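PDB 3TZU: glycine cleavage system H protein 1 from Mycobacterium marinum, which probably shuttles the methylamine group of glycine from the P protein to the T protein of the glycine cleavage system on a covalently bound lipoyl arm. Local coordinates for residues A[21-26]-A[36-41]; A[14-19]-A[125-130]; A[81-86]-A[112-117]. One frame throughout, in Å; residues are numbered along the deposited sequence.

Overall arrangement
All three contacts reach one five-stranded antiparallel sheet. Contact 1 joins its strands 21-23 and 36-40. Contact 2 brings the C-terminal helix to one of its two edge strands, 15-16; its centre is about 9 Å from that of contact 1, and Thr41 OG1 meets Tyr130 OH (2.7 Å) between them. In contact 3, strand 114-118, neighbour of 36-40, faces the end of strand 77-82; its centre lies about 7 Å from contact 1 and about 14 Å from contact 2. Glu21 OE2 reaches Ile82 N (2.8 Å), tying contacts 1 and 3. Lys76, the predicted lipoylation site, is unmodified; within the chain all three lie away from it, but Asp19 of contact 2 packs against Lys76 of the second subunit.

Contact 1 (A[21-26]-A[36-41]); sequences EWIDIA and VRVGIT
The indole of Trp22 lies across the backbone of Gly39, and here strands 21-23 and 36-40 pack most tightly. Trp22 CG takes the crowded position between its backbone N and carbonyl carbon (chi1 55°), which folds the ring over the neighbouring strand. Gly39 N stands 3.4 Å above the middle of the ring, while Gly39 CA, 3.7 Å from the centroid of the five-membered ring, makes a CH-pi contact over the same face. Glycine suits the place because a CB would run into Trp22 CZ2. At the ring edge the single N-H of NE1 is shared between two weak bonds, to Ile40 O (N-H...O 122°) and to Pro107 O. As an antiparallel hydrogen-bonded pair, Trp22 N donates to Gly39 O at 2.9 Å and Gly39 N to Trp22 O at 3.1 Å. The strands form a hairpin with a long connection in the five-stranded antiparallel sheet, 36-40 central and 21-23 next to it. On the other face the branched chains of Ile23 and Val38 pair up, and Ile23 CD1 also meets Val36 CG2 at 3.8 Å. Glu21 stretches out beside Val38 CG1, and its OE2 accepts from Ile82 N of the facing sheet. Asp24 N still donates to Arg37 O, nearly along the C=O axis, but side-chain packing loosens toward Asp24, the centre of an inverse gamma turn. Its side chain runs alongside that of Arg37, yet Asp24 OD2 stays 6.0 Å from Arg37 NE. A water accepts from Arg37 N (2.9 Å) and donates weakly to Asp24 OD2. Arg37 is exposed, its extended chain leading away to a cation-pi contact with Trp112.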
loop_
_atom_site.group_PDB
_atom_site.type_symbol
_atom_site.label_atom_id
_atom_site.label_comp_id
_atom_site.label_asym_id
_atom_site.label_seq_id
_atom_site.Cartn_x
_atom_site.Cartn_y
_atom_site.Cartn_z
ATOM N N GLU A 21 6.377 8.527 1.263
ATOM C CA GLU A 21 7.790 8.729 1.120
ATOM C C GLU A 21 8.316 9.587 2.233
ATOM O O GLU A 21 7.554 10.226 2.940
ATOM C CB GLU A 21 8.089 9.353 -0.233
ATOM C CG GLU A 21 7.697 8.394 -1.329
ATOM C CD GLU A 21 8.078 8.801 -2.727
ATOM O OE1 GLU A 21 9.102 9.458 -2.947
ATOM O OE2 GLU A 21 7.337 8.392 -3.641
ATOM N N TRP A 22 9.632 9.573 2.381
ATOM C CA TRP A 22 10.334 10.508 3.239
ATOM C C TRP A 22 11.383 11.239 2.459
ATOM O O TRP A 22 11.841 10.751 1.444
ATOM C CB TRP A 22 10.950 9.812 4.469
ATOM C CG TRP A 22 11.864 8.661 4.160
ATOM C CD1 TRP A 22 11.528 7.295 4.112
ATOM C CD2 TRP A 22 13.301 8.713 3.817
ATOM N NE1 TRP A 22 12.618 6.540 3.785
ATOM C CE2 TRP A 22 13.718 7.325 3.593
ATOM C CE3 TRP A 22 14.242 9.723 3.702
ATOM C CZ2 TRP A 22 15.021 6.996 3.271
ATOM C CZ3 TRP A 22 15.554 9.379 3.352
ATOM C CH2 TRP A 22 15.938 8.054 3.154
ATOM N N ILE A 23 11.772 12.411 2.939
ATOM C CA ILE A 23 12.903 13.179 2.395
ATOM C C ILE A 23 13.662 13.712 3.616
ATOM O O ILE A 23 13.043 14.140 4.597
ATOM C CB ILE A 23 12.437 14.322 1.453
ATOM C CG1 ILE A 23 13.632 15.077 0.880
ATOM C CG2 ILE A 23 11.500 15.284 2.162
ATOM C CD1 ILE A 23 13.355 15.838 -0.412
ATOM N N ASP A 24 14.993 13.645 3.565
ATOM C CA ASP A 24 15.832 14.040 4.697
ATOM C C ASP A 24 16.030 15.534 4.775
ATOM O O ASP A 24 17.126 16.008 4.648
ATOM C CB ASP A 24 17.226 13.356 4.633
ATOM C CG ASP A 24 17.207 11.965 5.205
ATOM O OD1 ASP A 24 16.311 11.696 6.050
ATOM O OD2 ASP A 24 18.054 11.138 4.832
ATOM N N ILE A 25 14.939 16.257 4.956
ATOM C CA ILE A 25 14.955 17.614 5.429
ATOM C C ILE A 25 14.239 17.534 6.771
ATOM O O ILE A 25 13.106 17.012 6.870
ATOM C CB ILE A 25 14.177 18.546 4.490
ATOM C CG1 ILE A 25 14.764 18.543 3.060
ATOM C CG2 ILE A 25 14.177 19.961 5.020
ATOM C CD1 ILE A 25 13.807 19.065 2.000
ATOM N N ALA A 26 14.903 18.013 7.815
ATOM C CA ALA A 26 14.285 18.108 9.131
ATOM C C ALA A 26 13.081 19.026 9.059
ATOM O O ALA A 26 13.127 20.052 8.403
ATOM C CB ALA A 26 15.279 18.618 10.159
ATOM N N VAL A 36 19.873 15.734 -0.766
ATOM C CA VAL A 36 19.158 15.039 0.319
ATOM C C VAL A 36 18.511 13.762 -0.168
ATOM O O VAL A 36 17.926 13.728 -1.245
ATOM C CB VAL A 36 18.078 15.906 0.997
ATOM C CG1 VAL A 36 18.759 17.059 1.769
ATOM C CG2 VAL A 36 17.072 16.396 -0.020
ATOM N N ARG A 37 18.660 12.706 0.623
ATOM C CA ARG A 37 18.094 11.403 0.253
ATOM C C ARG A 37 16.550 11.350 0.405
ATOM O O ARG A 37 15.960 12.073 1.214
ATOM C CB ARG A 37 18.777 10.259 1.034
ATOM C CG ARG A 37 20.298 10.154 0.828
ATOM C CD ARG A 37 20.915 9.036 1.670
ATOM N NE ARG A 37 22.282 8.762 1.242
ATOM C CZ ARG A 37 23.065 7.772 1.684
ATOM N NH1 ARG A 37 22.644 6.902 2.589
ATOM N NH2 ARG A 37 24.302 7.656 1.211
ATOM N N VAL A 38 15.934 10.513 -0.439
ATOM C CA VAL A 38 14.512 10.256 -0.438
ATOM C C VAL A 38 14.352 8.749 -0.381
ATOM O O VAL A 38 15.205 8.037 -0.940
ATOM C CB VAL A 38 13.835 10.716 -1.742
ATOM C CG1 VAL A 38 12.368 10.230 -1.786
ATOM C CG2 VAL A 38 13.954 12.213 -1.927
ATOM N N GLY A 39 13.284 8.279 0.276
ATOM C CA GLY A 39 12.950 6.857 0.331
ATOM C C GLY A 39 11.480 6.605 0.626
ATOM O O GLY A 39 10.663 7.537 0.650
ATOM N N ILE A 40 11.131 5.339 0.855
ATOM C CA ILE A 40 9.739 4.977 1.198
ATOM C C ILE A 40 9.638 4.673 2.695
ATOM O O ILE A 40 10.616 4.326 3.331
ATOM C CB ILE A 40 9.186 3.838 0.350
ATOM C CG1 ILE A 40 9.919 2.511 0.595
ATOM C CG2 ILE A 40 9.227 4.189 -1.141
ATOM C CD1 ILE A 40 9.178 1.309 0.026
ATOM N N THR A 41 8.460 4.843 3.261
ATOM C CA THR A 41 8.270 4.637 4.690
ATOM C C THR A 41 8.062 3.157 5.034
ATOM O O THR A 41 7.924 2.288 4.152
ATOM C CB THR A 41 7.058 5.424 5.193
ATOM O OG1 THR A 41 5.874 4.850 4.617
ATOM C CG2 THR A 41 7.190 6.955 4.802
HETATM O O HOH W 1 20.351 12.854 2.967
#

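Contact 2 (A[14-19]-A[125-130]); sequences RSYTAD and LTASEY. With EDO (1,2-ethanediol), chain G.
Tyr16 and Tyr130 approach with their rings nearly parallel, planes 13° apart, but so far slid that they barely overlap, with centroids 5.1 Å from each other. Their first torsions differ. Tyr16 CG lies beside its backbone N (chi1 -63°), whereas Tyr130 CG is anti to its own N (chi1 175°), which extends that ring from the helix toward the strand. As a result Tyr16 CB rests 3.9 Å from Tyr130 CG, and Tyr16 CD2 lies over the rim of the Tyr130 face. Further along, Tyr16 CE1 touches Ala127 CB at 3.8 Å; the small alanine lets the helix come close to the ring. Both phenols have polar partners elsewhere: Tyr16 OH binds Pro11 O, and Tyr130 OH is gripped by His20 ND1 and Thr41 OG1. Leu125, its CG beside the backbone N, turns CD1 onto the backbone of Ala18, 3.7 Å from Ala18 N. A single antiparallel bridge holds the backbones, with Leu125 N to Tyr16 O at 2.7 Å and Tyr16 N to Leu125 O at 2.9 Å. Thr126 and Glu129 then start the helix with a capping box, Glu129 N donating to Thr126 OG1 (3.1 Å) and Thr126 N to Glu129 OE1. The Tyr16-Leu125 bridge, with the tyrosine and alanine packing, docks the C-terminal helix 127-133 against edge strand 15-16, which pairs within the sheet with strand 21-23.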
loop_
_atom_site.group_PDB
_atom_site.type_symbol
_atom_site.label_atom_id
_atom_site.label_comp_id
_atom_site.label_asym_id
_atom_site.label_seq_id
_atom_site.Cartn_x
_atom_site.Cartn_y
_atom_site.Cartn_z
ATOM N N ARG A 14 13.277 13.380 10.009
ATOM C CA ARG A 14 13.066 13.723 8.596
ATOM C C ARG A 14 11.633 14.167 8.306
ATOM O O ARG A 14 10.840 14.337 9.235
ATOM C CB ARG A 14 13.458 12.561 7.711
ATOM C CG ARG A 14 12.670 11.290 7.933
ATOM C CD ARG A 14 13.455 10.091 7.437
ATOM N NE ARG A 14 14.602 9.748 8.285
ATOM C CZ ARG A 14 15.551 8.868 7.955
ATOM N NH1 ARG A 14 15.536 8.227 6.774
ATOM N NH2 ARG A 14 16.528 8.623 8.809
ATOM N N SER A 15 11.318 14.411 7.037
ATOM C CA SER A 15 9.971 14.853 6.645
ATOM C C SER A 15 9.335 13.786 5.789
ATOM O O SER A 15 10.026 12.928 5.236
ATOM C CB SER A 15 10.006 16.192 5.875
ATOM O OG SER A 15 10.631 17.227 6.633
ATOM N N TYR A 16 8.015 13.856 5.657
ATOM C CA TYR A 16 7.241 12.797 5.004
ATOM C C TYR A 16 6.217 13.358 4.052
ATOM O O TYR A 16 5.857 14.532 4.140
ATOM C CB TYR A 16 6.512 11.972 6.069
ATOM C CG TYR A 16 7.463 11.255 6.991
ATOM C CD1 TYR A 16 7.968 11.868 8.102
ATOM C CD2 TYR A 16 7.867 9.971 6.720
ATOM C CE1 TYR A 16 8.869 11.222 8.933
ATOM C CE2 TYR A 16 8.726 9.297 7.555
ATOM C CZ TYR A 16 9.237 9.935 8.659
ATOM O OH TYR A 16 10.099 9.261 9.485
ATOM N N THR A 17 5.736 12.496 3.149
ATOM C CA THR A 17 4.619 12.860 2.289
ATOM C C THR A 17 3.402 11.978 2.515
ATOM O O THR A 17 3.518 10.874 3.010
ATOM C CB THR A 17 5.024 12.846 0.814
ATOM O OG1 THR A 17 5.229 11.501 0.370
ATOM C CG2 THR A 17 6.301 13.658 0.628
ATOM N N ALA A 18 2.236 12.490 2.136
ATOM C CA ALA A 18 0.999 11.717 2.134
ATOM C C ALA A 18 1.092 10.469 1.237
ATOM O O ALA A 18 0.377 9.485 1.453
ATOM C CB ALA A 18 -0.178 12.611 1.707
ATOM N N ASP A 19 1.983 10.495 0.250
ATOM C CA ASP A 19 2.206 9.336 -0.631
ATOM C C ASP A 19 3.233 8.303 -0.109
ATOM O O ASP A 19 3.696 7.449 -0.874
ATOM C CB ASP A 19 2.567 9.825 -2.031
ATOM C CG ASP A 19 1.413 10.602 -2.684
ATOM O OD1 ASP A 19 0.233 10.374 -2.354
ATOM O OD2 ASP A 19 1.674 11.453 -3.534
ATOM N N LEU A 125 4.927 16.612 5.594
ATOM C CA LEU A 125 4.359 16.360 6.910
ATOM C C LEU A 125 5.489 16.081 7.926
ATOM O O LEU A 125 6.518 15.528 7.569
ATOM C CB LEU A 125 3.443 15.126 6.801
ATOM C CG LEU A 125 2.343 15.128 5.715
ATOM C CD1 LEU A 125 1.691 13.750 5.526
ATOM C CD2 LEU A 125 1.277 16.182 6.027
ATOM N N THR A 126 5.282 16.415 9.201
ATOM C CA THR A 126 6.169 15.926 10.275
ATOM C C THR A 126 5.868 14.463 10.569
ATOM O O THR A 126 4.809 13.967 10.167
ATOM C CB THR A 126 5.956 16.686 11.585
ATOM O OG1 THR A 126 4.664 16.347 12.102
ATOM C CG2 THR A 126 6.094 18.233 11.385
ATOM N N ALA A 127 6.769 13.774 11.279
ATOM C CA ALA A 127 6.516 12.357 11.658
ATOM C C ALA A 127 5.217 12.196 12.453
ATOM O O ALA A 127 4.519 11.167 12.348
ATOM C CB ALA A 127 7.665 11.765 12.461
ATOM N N SER A 128 4.891 13.199 13.249
ATOM C CA SER A 128 3.672 13.139 14.030
ATOM C C SER A 128 2.438 13.231 13.120
ATOM O O SER A 128 1.504 12.417 13.241
ATOM C CB SER A 128 3.626 14.231 15.090
ATOM O OG SER A 128 2.381 14.108 15.742
ATOM N N GLU A 129 2.448 14.185 12.187
ATOM C CA GLU A 129 1.304 14.349 11.295
ATOM C C GLU A 129 1.088 13.114 10.438
ATOM O O GLU A 129 -0.060 12.666 10.262
ATOM C CB GLU A 129 1.454 15.578 10.422
ATOM C CG GLU A 129 1.462 16.864 11.235
ATOM C CD GLU A 129 2.008 18.070 10.482
ATOM O OE1 GLU A 129 2.826 17.940 9.543
ATOM O OE2 GLU A 129 1.633 19.185 10.852
ATOM N N TYR A 130 2.185 12.539 9.953
ATOM C CA TYR A 130 2.133 11.373 9.080
ATOM C C TYR A 130 1.658 10.131 9.829
ATOM O O TYR A 130 0.824 9.373 9.317
ATOM C CB TYR A 130 3.515 11.130 8.466
ATOM C CG TYR A 130 3.607 9.881 7.634
ATOM C CD1 TYR A 130 3.118 9.853 6.335
ATOM C CD2 TYR A 130 4.206 8.734 8.134
ATOM C CE1 TYR A 130 3.195 8.703 5.570
ATOM C CE2 TYR A 130 4.293 7.571 7.375
ATOM C CZ TYR A 130 3.779 7.561 6.094
ATOM O OH TYR A 130 3.869 6.439 5.314
HETATM C C1 EDO G . 5.276 5.078 -2.325
HETATM O O1 EDO G . 5.428 3.750 -2.867
HETATM C C2 EDO G . 5.675 6.088 -3.390
HETATM O O2 EDO G . 4.833 7.264 -3.446
HETATM O O HOH W 2 9.310 14.612 11.576
#

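Contact 3 (A[81-86]-A[112-117]); sequences LIAPAS and WLYSVQ. With ACT (acetate ion), chain E.
From strand 114-118 the side chain of Tyr114 reaches across to the 81-86 segment, which runs in nearly the same direction, 8° apart, without any direct hydrogen bond between the two. CB sets out toward that segment, and CG takes the crowded position between the backbone N and carbonyl carbon (chi1 67°). No Tyr114 atom before OH touches the 81-86 segment; along the ring, CE1 packs against Val38 CG2, and Ile89 also touches the side chain. At the tip, OH comes up to Pro84 CD (3.8 Å) and Ala83 CA (4.0 Å), end to end with the proline ring. A water in the plane of the Tyr114 ring, at its edge, joins OH (3.0 Å) to Ala85 O (2.9 Å), so the buried phenol finds a polar partner. Tyrosine is apt here, long enough to span the gap and polar at its end. Beside it, Leu113 CD1 meets Leu81 CD1 at 3.8 Å, the two leucines crossing obliquely, while Val116 packs more loosely against Ser86 O. Ser86 CB points away, and its OG donates to an acetate ion, probably from the crystallisation liquor, and also bonds Ala65 N. Leu113 and Tyr114 both face Val38 in a classic beta bulge, which sends two successive side chains toward the 81-86 segment. Such facing of two antiparallel sheets across an apolar core is typical of the barrel-sandwich hybrid fold of lipoyl-carrying domains.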
loop_
_atom_site.group_PDB
_atom_site.type_symbol
_atom_site.label_atom_id
_atom_site.label_comp_id
_atom_site.label_asym_id
_atom_site.label_seq_id
_atom_site.Cartn_x
_atom_site.Cartn_y
_atom_site.Cartn_z
ATOM N N LEU A 81 6.492 6.119 -7.543
ATOM C CA LEU A 81 7.217 7.007 -6.690
ATOM C C LEU A 81 6.769 8.422 -7.091
ATOM O O LEU A 81 6.669 8.726 -8.259
ATOM C CB LEU A 81 8.724 6.748 -6.836
ATOM C CG LEU A 81 9.148 5.367 -6.279
ATOM C CD1 LEU A 81 10.636 5.064 -6.496
ATOM C CD2 LEU A 81 8.800 5.247 -4.791
ATOM N N ILE A 82 6.402 9.241 -6.123
ATOM C CA ILE A 82 5.933 10.604 -6.354
ATOM C C ILE A 82 6.966 11.487 -5.648
ATOM O O ILE A 82 7.128 11.393 -4.445
ATOM C CB ILE A 82 4.532 10.852 -5.742
ATOM C CG1 ILE A 82 3.530 9.801 -6.221
ATOM C CG2 ILE A 82 4.022 12.235 -6.104
ATOM C CD1 ILE A 82 3.263 9.839 -7.709
ATOM N N ALA A 83 7.675 12.295 -6.427
ATOM C CA ALA A 83 8.765 13.147 -5.954
ATOM C C ALA A 83 8.308 14.085 -4.833
ATOM O O ALA A 83 7.391 14.866 -5.027
ATOM C CB ALA A 83 9.309 13.970 -7.125
ATOM N N PRO A 84 8.922 13.990 -3.651
ATOM C CA PRO A 84 8.591 14.948 -2.603
ATOM C C PRO A 84 9.132 16.362 -2.892
ATOM O O PRO A 84 8.672 17.333 -2.281
ATOM C CB PRO A 84 9.296 14.372 -1.363
ATOM C CG PRO A 84 9.503 12.946 -1.669
ATOM C CD PRO A 84 9.755 12.897 -3.136
ATOM N N ALA A 85 10.090 16.453 -3.825
ATOM C CA ALA A 85 10.827 17.703 -4.085
ATOM C C ALA A 85 11.155 17.822 -5.565
ATOM O O ALA A 85 11.384 16.826 -6.241
ATOM C CB ALA A 85 12.101 17.740 -3.243
ATOM N N SER A 86 11.124 19.048 -6.071
ATOM C CA SER A 86 11.657 19.368 -7.394
ATOM C C SER A 86 13.187 19.487 -7.303
ATOM O O SER A 86 13.711 19.939 -6.287
ATOM C CB SER A 86 11.088 20.698 -7.894
ATOM O OG SER A 86 9.670 20.698 -7.901
ATOM N N TRP A 112 17.412 3.622 1.374
ATOM C CA TRP A 112 17.199 4.886 0.655
ATOM C C TRP A 112 17.292 4.646 -0.848
ATOM O O TRP A 112 17.997 3.728 -1.309
ATOM C CB TRP A 112 18.222 5.928 1.107
ATOM C CG TRP A 112 19.629 5.613 0.681
ATOM C CD1 TRP A 112 20.535 4.750 1.291
ATOM C CD2 TRP A 112 20.333 6.123 -0.492
ATOM N NE1 TRP A 112 21.706 4.701 0.605
ATOM C CE2 TRP A 112 21.657 5.499 -0.476
ATOM C CE3 TRP A 112 20.014 6.999 -1.517
ATOM C CZ2 TRP A 112 22.611 5.772 -1.451
ATOM C CZ3 TRP A 112 20.983 7.270 -2.495
ATOM C CH2 TRP A 112 22.246 6.672 -2.462
ATOM N N LEU A 113 16.571 5.445 -1.626
ATOM C CA LEU A 113 16.371 5.130 -3.048
ATOM C C LEU A 113 17.169 6.031 -3.959
ATOM O O LEU A 113 17.677 5.574 -4.976
ATOM C CB LEU A 113 14.882 5.227 -3.402
ATOM C CG LEU A 113 13.939 4.189 -2.753
ATOM C CD1 LEU A 113 12.492 4.345 -3.253
ATOM C CD2 LEU A 113 14.442 2.767 -2.972
ATOM N N TYR A 114 17.250 7.315 -3.619
ATOM C CA TYR A 114 18.009 8.296 -4.409
ATOM C C TYR A 114 18.295 9.553 -3.602
ATOM O O TYR A 114 17.803 9.716 -2.498
ATOM C CB TYR A 114 17.296 8.640 -5.753
ATOM C CG TYR A 114 15.977 9.386 -5.663
ATOM C CD1 TYR A 114 15.940 10.752 -5.480
ATOM C CD2 TYR A 114 14.762 8.716 -5.808
ATOM C CE1 TYR A 114 14.731 11.445 -5.408
ATOM C CE2 TYR A 114 13.542 9.395 -5.728
ATOM C CZ TYR A 114 13.542 10.766 -5.524
ATOM O OH TYR A 114 12.357 11.462 -5.449
ATOM N N SER A 115 19.139 10.427 -4.140
ATOM C CA SER A 115 19.352 11.740 -3.539
ATOM C C SER A 115 19.085 12.787 -4.594
ATOM O O SER A 115 19.410 12.591 -5.779
ATOM C CB SER A 115 20.765 11.893 -2.987
ATOM O OG SER A 115 21.681 12.209 -4.010
ATOM N N VAL A 116 18.478 13.883 -4.156
ATOM C CA VAL A 116 18.088 14.981 -5.031
ATOM C C VAL A 116 18.697 16.280 -4.490
ATOM O O VAL A 116 18.882 16.410 -3.279
ATOM C CB VAL A 116 16.533 15.078 -5.151
ATOM C CG1 VAL A 116 15.864 15.156 -3.772
ATOM C CG2 VAL A 116 16.114 16.255 -6.016
ATOM N N GLN A 117 19.023 17.213 -5.392
ATOM C CA GLN A 117 19.468 18.560 -5.008
ATOM C C GLN A 117 18.251 19.471 -5.189
ATOM O O GLN A 117 17.883 19.757 -6.301
ATOM C CB GLN A 117 20.653 18.990 -5.895
ATOM C CG GLN A 117 21.158 20.421 -5.729
ATOM C CD GLN A 117 22.105 20.571 -4.565
ATOM O OE1 GLN A 117 23.308 20.671 -4.753
ATOM N NE2 GLN A 117 21.571 20.598 -3.358
HETATM C C ACT E . 8.817 22.355 -10.837
HETATM O O ACT E . 9.997 22.069 -11.140
HETATM O OXT ACT E . 8.414 22.148 -9.692
HETATM C CH3 ACT E . 7.866 22.960 -11.824
HETATM O O HOH W 3 12.343 14.373 -4.941
#